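Local coordinates for protein allergen Bos d 2 (Bos taurus, PDB 4WFV) that probably carries pheromones or other small odorant molecules as a secreted lipocalin, and is a major allergen of cow dander, at residues A[48-53]-A[67-72]; A[71-76]-A[85-90]. All coordinates share one frame; numbering follows the deposited sequence.

Interaction 1. Residues A[48-53]-A[67-72]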
loop_
_atom_site.group_PDB
_atom_site.type_symbol
_atom_site.label_atom_id
_atom_site.label_comp_id
_atom_site.label_asym_id
_atom_site.label_seq_id
_atom_site.Cartn_x
_atom_site.Cartn_y
_atom_site.Cartn_z
ATOM N N CYS A 48 4.209 3.160 16.712
ATOM C CA CYS A 48 4.176 3.558 15.297
ATOM C C CYS A 48 5.351 4.435 14.864
ATOM O O CYS A 48 5.305 5.078 13.815
ATOM C CB CYS A 48 2.830 4.196 14.922
ATOM S SG CYS A 48 1.379 3.110 15.183
ATOM N N GLU A 49 6.418 4.443 15.654
ATOM C CA GLU A 49 7.649 5.090 15.218
ATOM C C GLU A 49 8.248 4.296 14.060
ATOM O O GLU A 49 8.972 4.843 13.229
ATOM C CB GLU A 49 8.650 5.200 16.370
ATOM C CG GLU A 49 9.907 5.984 16.020
ATOM C CD GLU A 49 9.625 7.440 15.686
ATOM O OE1 GLU A 49 8.552 7.953 16.073
ATOM O OE2 GLU A 49 10.482 8.074 15.033
ATOM N N SER A 50 7.952 3.001 14.023
ATOM C CA SER A 50 8.239 2.168 12.859
ATOM C C SER A 50 7.041 1.274 12.545
ATOM O O SER A 50 6.202 0.999 13.415
ATOM C CB SER A 50 9.487 1.306 13.081
ATOM O OG SER A 50 10.662 2.097 13.062
ATOM N N LEU A 51 6.958 0.834 11.294
ATOM C CA LEU A 51 5.956 -0.143 10.880
ATOM C C LEU A 51 6.628 -1.425 10.411
ATOM O O LEU A 51 7.650 -1.386 9.733
ATOM C CB LEU A 51 5.087 0.404 9.747
ATOM C CG LEU A 51 4.325 1.708 9.959
ATOM C CD1 LEU A 51 3.561 2.059 8.690
ATOM C CD2 LEU A 51 3.379 1.601 11.154
ATOM N N SER A 52 6.054 -2.562 10.778
ATOM C CA SER A 52 6.486 -3.838 10.239
ATOM C C SER A 52 5.406 -4.296 9.271
ATOM O O SER A 52 4.245 -4.410 9.651
ATOM C CB SER A 52 6.660 -4.857 11.366
ATOM O OG SER A 52 7.095 -6.101 10.857
ATOM N N ILE A 53 5.772 -4.534 8.014
ATOM C CA ILE A 53 4.794 -4.889 6.998
ATOM C C ILE A 53 5.154 -6.242 6.400
ATOM O O ILE A 53 6.259 -6.440 5.878
ATOM C CB ILE A 53 4.735 -3.830 5.883
ATOM C CG1 ILE A 53 4.471 -2.448 6.481
ATOM C CG2 ILE A 53 3.654 -4.181 4.865
ATOM C CD1 ILE A 53 4.592 -1.319 5.470
ATOM N N THR A 67 8.928 -9.577 4.939
ATOM C CA THR A 67 8.611 -8.584 5.946
ATOM C C THR A 67 9.595 -7.432 5.814
ATOM O O THR A 67 10.810 -7.640 5.813
ATOM C CB THR A 67 8.682 -9.166 7.365
ATOM O OG1 THR A 67 7.681 -10.182 7.514
ATOM C CG2 THR A 67 8.448 -8.070 8.406
ATOM N N GLU A 68 9.062 -6.223 5.682
ATOM C CA GLU A 68 9.881 -5.016 5.602
ATOM C C GLU A 68 9.563 -4.070 6.755
ATOM O O GLU A 68 8.420 -3.975 7.194
ATOM C CB GLU A 68 9.649 -4.295 4.268
ATOM C CG GLU A 68 10.045 -5.089 3.034
ATOM C CD GLU A 68 11.540 -5.064 2.782
ATOM O OE1 GLU A 68 12.227 -4.234 3.411
ATOM O OE2 GLU A 68 12.023 -5.878 1.967
ATOM N N VAL A 69 10.570 -3.359 7.248
ATOM C CA VAL A 69 10.348 -2.392 8.307
ATOM C C VAL A 69 10.516 -0.985 7.757
ATOM O O VAL A 69 11.513 -0.678 7.099
ATOM C CB VAL A 69 11.311 -2.617 9.493
ATOM C CG1 VAL A 69 11.098 -1.556 10.562
ATOM C CG2 VAL A 69 11.108 -4.007 10.071
ATOM N N ALA A 70 9.522 -0.141 8.004
ATOM C CA ALA A 70 9.560 1.251 7.573
ATOM C C ALA A 70 9.734 2.158 8.789
ATOM O O ALA A 70 9.087 1.959 9.810
ATOM C CB ALA A 70 8.280 1.602 6.834
ATOM N N LYS A 71 10.596 3.158 8.670
ATOM C CA LYS A 71 10.884 4.075 9.775
ATOM C C LYS A 71 10.193 5.419 9.593
ATOM O O LYS A 71 10.233 5.991 8.512
ATOM C CB LYS A 71 12.393 4.296 9.867
ATOM C CG LYS A 71 12.811 5.318 10.915
ATOM C CD LYS A 71 12.510 4.847 12.322
ATOM C CE LYS A 71 12.912 5.904 13.340
ATOM N NZ LYS A 71 12.588 5.495 14.735
ATOM N N ARG A 72 9.572 5.938 10.654
ATOM C CA ARG A 72 8.884 7.222 10.568
ATOM C C ARG A 72 9.853 8.362 10.258
ATOM O O ARG A 72 10.896 8.504 10.905
ATOM C CB ARG A 72 8.136 7.531 11.869
ATOM C CG ARG A 72 8.072 9.023 12.172
ATOM C CD ARG A 72 7.261 9.296 13.424
ATOM N NE ARG A 72 5.873 8.903 13.235
ATOM C CZ ARG A 72 5.084 8.472 14.213
ATOM N NH1 ARG A 72 5.557 8.371 15.449
ATOM N NH2 ARG A 72 3.828 8.137 13.952
HETATM O O HOH W 1 11.257 2.722 16.142
#

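Interaction 2. Residues A[71-76]-A[85-90]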
loop_
_atom_site.group_PDB
_atom_site.type_symbol
_atom_site.label_atom_id
_atom_site.label_comp_id
_atom_site.label_asym_id
_atom_site.label_seq_id
_atom_site.Cartn_x
_atom_site.Cartn_y
_atom_site.Cartn_z
ATOM N N LYS A 71 10.596 3.158 8.670
ATOM C CA LYS A 71 10.884 4.075 9.775
ATOM C C LYS A 71 10.193 5.419 9.593
ATOM O O LYS A 71 10.233 5.991 8.512
ATOM C CB LYS A 71 12.393 4.296 9.867
ATOM C CG LYS A 71 12.811 5.318 10.915
ATOM C CD LYS A 71 12.510 4.847 12.322
ATOM C CE LYS A 71 12.912 5.904 13.340
ATOM N NZ LYS A 71 12.588 5.495 14.735
ATOM N N ARG A 72 9.572 5.938 10.654
ATOM C CA ARG A 72 8.884 7.222 10.568
ATOM C C ARG A 72 9.853 8.362 10.258
ATOM O O ARG A 72 10.896 8.504 10.905
ATOM C CB ARG A 72 8.136 7.531 11.869
ATOM C CG ARG A 72 8.072 9.023 12.172
ATOM C CD ARG A 72 7.261 9.296 13.424
ATOM N NE ARG A 72 5.873 8.903 13.235
ATOM C CZ ARG A 72 5.084 8.472 14.213
ATOM N NH1 ARG A 72 5.557 8.371 15.449
ATOM N NH2 ARG A 72 3.828 8.137 13.952
ATOM N N GLN A 73 9.491 9.168 9.266
ATOM C CA GLN A 73 10.217 10.386 8.927
ATOM C C GLN A 73 9.589 11.554 9.687
ATOM O O GLN A 73 10.214 12.146 10.571
ATOM C CB GLN A 73 10.143 10.618 7.416
ATOM C CG GLN A 73 10.796 11.902 6.906
ATOM C CD GLN A 73 10.803 11.981 5.382
ATOM O OE1 GLN A 73 11.570 11.283 4.717
ATOM N NE2 GLN A 73 9.941 12.820 4.827
ATOM N N GLU A 74 8.349 11.878 9.337
ATOM C CA GLU A 74 7.558 12.892 10.030
ATOM C C GLU A 74 6.093 12.496 9.925
ATOM O O GLU A 74 5.677 11.957 8.910
ATOM C CB GLU A 74 7.739 14.272 9.387
ATOM C CG GLU A 74 9.159 14.812 9.413
ATOM C CD GLU A 74 9.676 15.052 10.818
ATOM O OE1 GLU A 74 8.894 15.488 11.689
ATOM O OE2 GLU A 74 10.875 14.799 11.048
ATOM N N GLY A 75 5.308 12.773 10.961
ATOM C CA GLY A 75 3.893 12.442 10.934
ATOM C C GLY A 75 3.692 10.971 10.640
ATOM O O GLY A 75 4.276 10.116 11.295
ATOM N N TYR A 76 2.868 10.671 9.638
ATOM C CA TYR A 76 2.674 9.286 9.237
ATOM C C TYR A 76 3.311 9.003 7.875
ATOM O O TYR A 76 2.798 8.210 7.078
ATOM C CB TYR A 76 1.189 8.931 9.268
ATOM C CG TYR A 76 0.585 9.178 10.632
ATOM C CD1 TYR A 76 0.879 8.341 11.703
ATOM C CD2 TYR A 76 -0.248 10.258 10.852
ATOM C CE1 TYR A 76 0.340 8.574 12.966
ATOM C CE2 TYR A 76 -0.801 10.495 12.103
ATOM C CZ TYR A 76 -0.501 9.652 13.152
ATOM O OH TYR A 76 -1.055 9.898 14.395
ATOM N N THR A 85 14.071 3.383 -3.208
ATOM C CA THR A 85 13.795 4.077 -1.968
ATOM C C THR A 85 12.378 4.606 -1.995
ATOM O O THR A 85 11.956 5.242 -2.961
ATOM C CB THR A 85 14.790 5.216 -1.759
ATOM O OG1 THR A 85 16.115 4.674 -1.774
ATOM C CG2 THR A 85 14.547 5.896 -0.420
ATOM N N ASN A 86 11.645 4.310 -0.930
ATOM C CA ASN A 86 10.237 4.643 -0.838
ATOM C C ASN A 86 9.930 5.540 0.332
ATOM O O ASN A 86 10.456 5.350 1.425
ATOM C CB ASN A 86 9.433 3.368 -0.611
ATOM C CG ASN A 86 9.627 2.354 -1.703
ATOM O OD1 ASN A 86 8.984 2.436 -2.742
ATOM N ND2 ASN A 86 10.494 1.375 -1.467
ATOM N N THR A 87 9.026 6.482 0.114
ATOM C CA THR A 87 8.268 7.006 1.238
ATOM C C THR A 87 6.900 6.365 1.178
ATOM O O THR A 87 6.367 6.121 0.095
ATOM C CB THR A 87 8.141 8.532 1.238
ATOM O OG1 THR A 87 7.647 8.990 -0.025
ATOM C CG2 THR A 87 9.500 9.176 1.523
ATOM N N LEU A 88 6.363 6.055 2.349
ATOM C CA LEU A 88 5.033 5.480 2.472
ATOM C C LEU A 88 4.281 6.264 3.528
ATOM O O LEU A 88 4.700 6.324 4.681
ATOM C CB LEU A 88 5.116 3.999 2.865
ATOM C CG LEU A 88 3.796 3.223 2.972
ATOM C CD1 LEU A 88 4.028 1.747 2.693
ATOM C CD2 LEU A 88 3.113 3.421 4.321
ATOM N N GLU A 89 3.170 6.862 3.117
ATOM C CA GLU A 89 2.361 7.681 4.000
ATOM C C GLU A 89 0.985 7.057 4.169
ATOM O O GLU A 89 0.339 6.697 3.192
ATOM C CB GLU A 89 2.191 9.083 3.418
ATOM C CG GLU A 89 1.425 10.015 4.347
ATOM C CD GLU A 89 1.150 11.374 3.742
ATOM O OE1 GLU A 89 1.566 11.629 2.597
ATOM O OE2 GLU A 89 0.507 12.204 4.421
ATOM N N VAL A 90 0.533 6.930 5.409
ATOM C CA VAL A 90 -0.848 6.536 5.661
ATOM C C VAL A 90 -1.719 7.779 5.487
ATOM O O VAL A 90 -1.610 8.728 6.261
ATOM C CB VAL A 90 -1.022 5.951 7.080
ATOM C CG1 VAL A 90 -2.484 5.554 7.317
ATOM C CG2 VAL A 90 -0.101 4.755 7.268
#

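Interaction 1. Residues A[48-53]-A[67-72]
The carboxylate of E49 reaches two cationic side chains at once, K71 and R72, although its CA–CB bond points away from their strand. Chi1 (-175°) sets CG anti to the backbone N, and the bend at chi2 turns CD, with its carboxylate, back toward 67-72. E49 and R72 cross at about a right angle, their carboxylate and guanidinium planes turned 73° apart. OE1 of E49 accepts from NH1 of R72 at 3.1 Å, on the anti side of the carboxylate and well out of its plane. The other oxygen, E49 OE2, makes a longer, weak salt bridge to K71 NZ at 3.3 Å. Lysine suits this exposed place because its long chain, bent at chi2, turns CD of K71 to within 3.4 Å of OG of S50, then runs extended to bring NZ to E49; a water joins that hydroxyl to the amine, weakly on the lysine side. Over the centre of one face of the R72 guanidinium stands the carbonyl O of C48, 3.3 Å above the plane, probably favourable electrostatically though not a hydrogen bond; NE of R72 is turned to the carbonyl O of G75, in the turn after its strand.

Beyond this charged end the strands pair as a regular antiparallel ladder, L51 with A70 and I53 with E68 as hydrogen-bonded pairs. S50, S52, V69 and K71 lie on one sheet face, where CG2 of T67 reaches OG of S52 at 3.4 Å. On the other, the CB atoms of L51 and A70 face each other at 4.5 Å, and in alanine nothing beyond CB competes with Y78 and L80, which pack on it. Strand 38-45 flanks 50-59 of this hairpin, with C44 disulfide-bonded to C48, while 77-81 lies beyond 62-74 and brings Y78 against L51, A70 and R72.

Interaction 2. Residues A[71-76]-A[85-90]
CB of Y76 packs against CB of V90, 4.3 Å away, while the tyrosine ring leads away from strand 85-90 toward I7 and P9. Chi1 of -57° sets CG beside the backbone N; CD1 of the ring lies at the edge of the R72 guanidinium, in that group's plane. A branched, apolar valine suits the buried side of this contact, and V90 also touches I12.

One backbone bond ties the segments: V90 N donates to Y76 O at 3.1 Å, with an N-H...O angle of 150°. Y76 O also receives a CA-H...O contact from E89 CA at 3.2 Å, and CG of E89 lies 3.5 Å from Y76 O. Glutamate fits because its CG can lie against the backbone while its extended chain carries the carboxylate onward.

In this up-and-down lipocalin barrel, strand 77-81 runs between 62-74 and 85-93, but Y76, just ahead of 77-81, pairs with V90 directly; Q73 and T87 face each other across the gap. Q73 and E74 both face V77, a classic beta bulge, just before the turn. Glycine suits G75 by its positive phi (55°), and the carbonyl O of G75 takes a bond from R72 NE at 2.8 Å and a weak one from R72 NH2. Back on the strand, Q73 OE1 comes only to 4.4 Å from CG2 of T87, a loose contact.

In the fold
Interactions 1 and 2 lie on the same side of the chain's centre, their own centres about 9 Å apart, and share K71 and R72 of strand 62-74. Along the chain, 48-53 leads to 67-72, which runs on into 71-76, and 85-90 follows. In the sheet the order is 50-59, 62-74, 77-81, 85-93, so interaction 1 joins neighbouring strands whereas interaction 2 lies where the turn out of 62-74 meets 85-93. R72 belongs to both, bonding to E49 and to the carbonyl of G75. I53 CD1 and L88 CD1 also meet, at 4.2 Å. Together the contacts tie successive strands of the barrel that, in lipocalins, encloses the ligand cavity.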